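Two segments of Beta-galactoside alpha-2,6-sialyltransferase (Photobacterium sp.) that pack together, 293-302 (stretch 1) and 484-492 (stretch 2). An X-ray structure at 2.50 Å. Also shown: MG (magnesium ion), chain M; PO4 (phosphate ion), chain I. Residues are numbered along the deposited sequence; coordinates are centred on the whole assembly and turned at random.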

# COMPACT_ATOMS: atom_id res chain seq x y z
N LEU A 293 2.10 11.00 4.57
CA LEU A 293 0.91 10.95 5.41
C LEU A 293 0.35 12.36 5.68
O LEU A 293 -0.86 12.58 5.64
CB LEU A 293 1.21 10.24 6.73
CG LEU A 293 0.07 9.99 7.72
CD1 LEU A 293 -1.08 9.24 7.08
CD2 LEU A 293 0.59 9.26 8.95
N ARG A 294 1.24 13.30 5.96
CA ARG A 294 0.85 14.68 6.12
C ARG A 294 1.90 15.57 5.48
O ARG A 294 2.86 16.00 6.13
CB ARG A 294 0.65 15.03 7.60
CG ARG A 294 -0.67 14.51 8.23
CD ARG A 294 -1.90 15.25 7.70
NE ARG A 294 -1.91 16.65 8.16
CZ ARG A 294 -2.53 17.08 9.26
NH1 ARG A 294 -3.20 16.23 10.04
NH2 ARG A 294 -2.47 18.37 9.61
N LYS A 295 1.71 15.83 4.19
CA LYS A 295 2.59 16.70 3.43
C LYS A 295 2.79 18.07 4.06
O LYS A 295 3.89 18.64 3.98
CB LYS A 295 2.06 16.85 2.01
CG LYS A 295 2.87 17.78 1.13
CD LYS A 295 2.33 17.75 -0.29
CE LYS A 295 2.61 19.06 -1.01
NZ LYS A 295 2.52 18.86 -2.48
N ASP A 296 1.75 18.59 4.71
CA ASP A 296 1.79 19.94 5.25
C ASP A 296 2.79 20.09 6.38
O ASP A 296 3.15 21.20 6.75
CB ASP A 296 0.39 20.45 5.65
CG ASP A 296 -0.36 19.50 6.60
OD1 ASP A 296 -0.07 18.28 6.62
OD2 ASP A 296 -1.26 19.99 7.32
N TYR A 297 3.26 18.97 6.93
CA TYR A 297 4.28 19.03 7.95
C TYR A 297 5.56 19.72 7.44
O TYR A 297 6.21 20.46 8.20
CB TYR A 297 4.61 17.65 8.50
CG TYR A 297 5.45 17.73 9.74
CD1 TYR A 297 4.92 18.27 10.92
CD2 TYR A 297 6.79 17.30 9.75
CE1 TYR A 297 5.67 18.35 12.07
CE2 TYR A 297 7.56 17.37 10.92
CZ TYR A 297 6.99 17.90 12.07
OH TYR A 297 7.73 18.03 13.24
N LEU A 298 5.93 19.50 6.18
CA LEU A 298 7.13 20.16 5.65
C LEU A 298 6.98 21.69 5.45
O LEU A 298 7.95 22.37 5.14
CB LEU A 298 7.64 19.49 4.38
CG LEU A 298 8.07 18.03 4.49
CD1 LEU A 298 8.88 17.61 3.24
CD2 LEU A 298 8.85 17.77 5.78
N THR A 299 5.77 22.21 5.67
CA THR A 299 5.47 23.64 5.52
C THR A 299 5.18 24.25 6.88
O THR A 299 5.69 25.32 7.22
CB THR A 299 4.27 23.85 4.57
OG1 THR A 299 4.65 23.51 3.24
CG2 THR A 299 3.75 25.32 4.62
N LEU A 300 4.35 23.55 7.66
CA LEU A 300 4.07 23.90 9.06
C LEU A 300 5.35 24.12 9.89
O LEU A 300 5.37 25.01 10.75
CB LEU A 300 3.20 22.83 9.70
CG LEU A 300 1.73 22.82 9.24
CD1 LEU A 300 1.02 21.54 9.66
CD2 LEU A 300 0.96 24.05 9.78
N GLU A 301 6.39 23.29 9.68
CA GLU A 301 7.70 23.50 10.31
C GLU A 301 8.63 24.32 9.42
O GLU A 301 9.19 23.80 8.46
CB GLU A 301 8.40 22.18 10.63
CG GLU A 301 7.75 21.34 11.72
CD GLU A 301 8.04 21.85 13.12
OE1 GLU A 301 8.88 22.78 13.25
OE2 GLU A 301 7.44 21.31 14.08
N PRO A 302 8.81 25.61 9.75
CA PRO A 302 9.68 26.43 8.89
C PRO A 302 11.07 25.81 8.64
O PRO A 302 11.60 25.92 7.53
CB PRO A 302 9.80 27.76 9.65
CG PRO A 302 8.64 27.79 10.58
CD PRO A 302 8.25 26.37 10.89
N GLN A 484 4.77 16.51 20.02
CA GLN A 484 5.05 17.76 19.32
C GLN A 484 4.66 17.73 17.83
O GLN A 484 4.18 18.72 17.31
CB GLN A 484 6.51 18.20 19.52
CG GLN A 484 6.88 18.64 20.95
CD GLN A 484 5.97 19.76 21.49
OE1 GLN A 484 5.76 20.77 20.82
NE2 GLN A 484 5.41 19.56 22.68
N VAL A 485 4.84 16.59 17.15
CA VAL A 485 4.28 16.42 15.79
C VAL A 485 2.81 16.91 15.76
O VAL A 485 2.39 17.56 14.78
CB VAL A 485 4.58 15.08 15.18
CG1 VAL A 485 3.93 14.97 13.81
CG2 VAL A 485 6.10 14.93 15.06
N MET A 486 1.97 16.54 16.72
CA MET A 486 0.68 15.94 16.45
C MET A 486 -0.03 17.26 16.89
O MET A 486 -1.08 17.67 16.35
CB MET A 486 0.31 14.78 17.36
CG MET A 486 0.52 13.43 16.68
SD MET A 486 -0.50 12.13 17.36
CE MET A 486 0.62 11.36 18.42
N ILE A 487 0.61 17.96 17.84
CA ILE A 487 0.30 19.34 18.14
C ILE A 487 0.50 20.23 16.92
O ILE A 487 -0.42 20.95 16.54
CB ILE A 487 1.13 19.89 19.32
CG1 ILE A 487 0.72 19.25 20.64
CG2 ILE A 487 0.98 21.41 19.42
CD1 ILE A 487 1.75 19.44 21.74
N LYS A 488 1.69 20.19 16.31
CA LYS A 488 1.98 21.02 15.13
C LYS A 488 1.00 20.81 14.00
O LYS A 488 0.67 21.76 13.28
CB LYS A 488 3.38 20.74 14.59
CG LYS A 488 4.28 21.93 14.60
CD LYS A 488 3.74 23.04 13.72
CE LYS A 488 4.62 24.29 13.83
NZ LYS A 488 4.67 24.87 15.19
N LEU A 489 0.57 19.56 13.82
CA LEU A 489 -0.39 19.21 12.80
C LEU A 489 -1.83 19.61 13.15
O LEU A 489 -2.75 19.42 12.34
CB LEU A 489 -0.32 17.71 12.51
CG LEU A 489 0.98 17.19 11.91
CD1 LEU A 489 0.94 15.67 11.92
CD2 LEU A 489 1.13 17.70 10.51
N GLY A 490 -2.03 20.18 14.34
CA GLY A 490 -3.34 20.62 14.77
C GLY A 490 -4.25 19.48 15.14
O GLY A 490 -5.46 19.63 15.16
N ILE A 491 -3.69 18.31 15.42
CA ILE A 491 -4.51 17.16 15.79
C ILE A 491 -4.95 17.30 17.23
O ILE A 491 -6.06 16.98 17.60
CB ILE A 491 -3.73 15.87 15.57
CG1 ILE A 491 -3.42 15.73 14.07
CG2 ILE A 491 -4.53 14.68 16.12
CD1 ILE A 491 -2.34 14.75 13.74
N VAL A 492 -4.08 17.86 18.03
CA VAL A 492 -4.29 17.93 19.44
C VAL A 492 -3.74 19.29 19.86
O VAL A 492 -2.87 19.86 19.18
CB VAL A 492 -3.54 16.73 20.07
CG1 VAL A 492 -2.04 17.03 20.35
CG2 VAL A 492 -4.24 16.25 21.27
MG MG M . 10.60 24.13 12.04
P PO4 I . -0.44 16.41 -4.00
O1 PO4 I . 0.73 16.96 -3.21
O2 PO4 I . -0.14 16.57 -5.48
O3 PO4 I . -0.61 14.95 -3.68
O4 PO4 I . -1.68 17.19 -3.58
O HOH W 1 -5.22 17.77 11.19
O HOH W 2 7.71 24.76 14.70

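A single direct hydrogen bond joins the two stretches, and it is made by an arginine whose side chain is held by its own neighbour. The guanidinium of R294 reaches across to the end of the helix in stretch 2, where its NH2 donates to the carbonyl O of L489 at 2.9 Å. The same group is gripped by D296 in a two-pronged arrangement: R294 NE lies 2.9 Å from D296 OD1 in a salt bridge, and R294 NH2 donates to D296 OD2 at 3.1 Å. NH2 therefore serves the carboxylate and the L489 carbonyl together. Three successive m rotamers fold the arginine side chain into this position, and L489 CB packs over one face of the guanidinium, 3.7 Å from R294 NH2. Water 1 adds a second link, accepting from R294 NH1 at 2.8 Å and donating to L489 O at 3.2 Å.

L489 lies just before the helical geometry is lost at G490, and its carbonyl accepts from R294. G490 adopts positive phi, a conformation that favours glycine, and the chain closes in a Schellman motif, with G490 N bonded to I487 O (2.8 Å) and I491 N to M486 O (2.8 Å). On the other side of the contact, R294 to Y297 form a type I turn, with Y297 N bonded to R294 O at 3.1 Å; R294 and D296 both belong to this turn and pair through their side chains.

Beside this polar site lies an apolar patch centred on L489, which has the largest area covered by the opposing stretch. Its CD2 sits 3.9 Å from Y297 CD1 and also 3.9 Å from L300 CD1, so this one methyl touches two residues of the facing helix, Y297 and L300. The CA-to-CB bond of the buried Y297 points sideways, but with chi1 in the t well the end of its ring comes nearer stretch 2. Its CE1 is 4.2 Å from V485 CG1, while K488 CB approaches the ring edge, near its plane. V485 thus supplies apolar methyls to a buried aromatic ring.

K488 extends the contact toward solvent. Its aliphatic portion lies along stretch 1, with CE 3.3 Å from the carbonyl O of L300 and CG 3.3 Å from E301 OE2, while its charged end reaches water 2. That water accepts from K488 NZ at 3.1 Å and donates to E301 OE1 at 2.7 Å, bridging lysine and glutamate. E301 OE1 also binds the magnesium ion at 2.5 Å, so the same carboxylate oxygen serves both metal and water. In all, the contact buries 433 Å², summed over both sides.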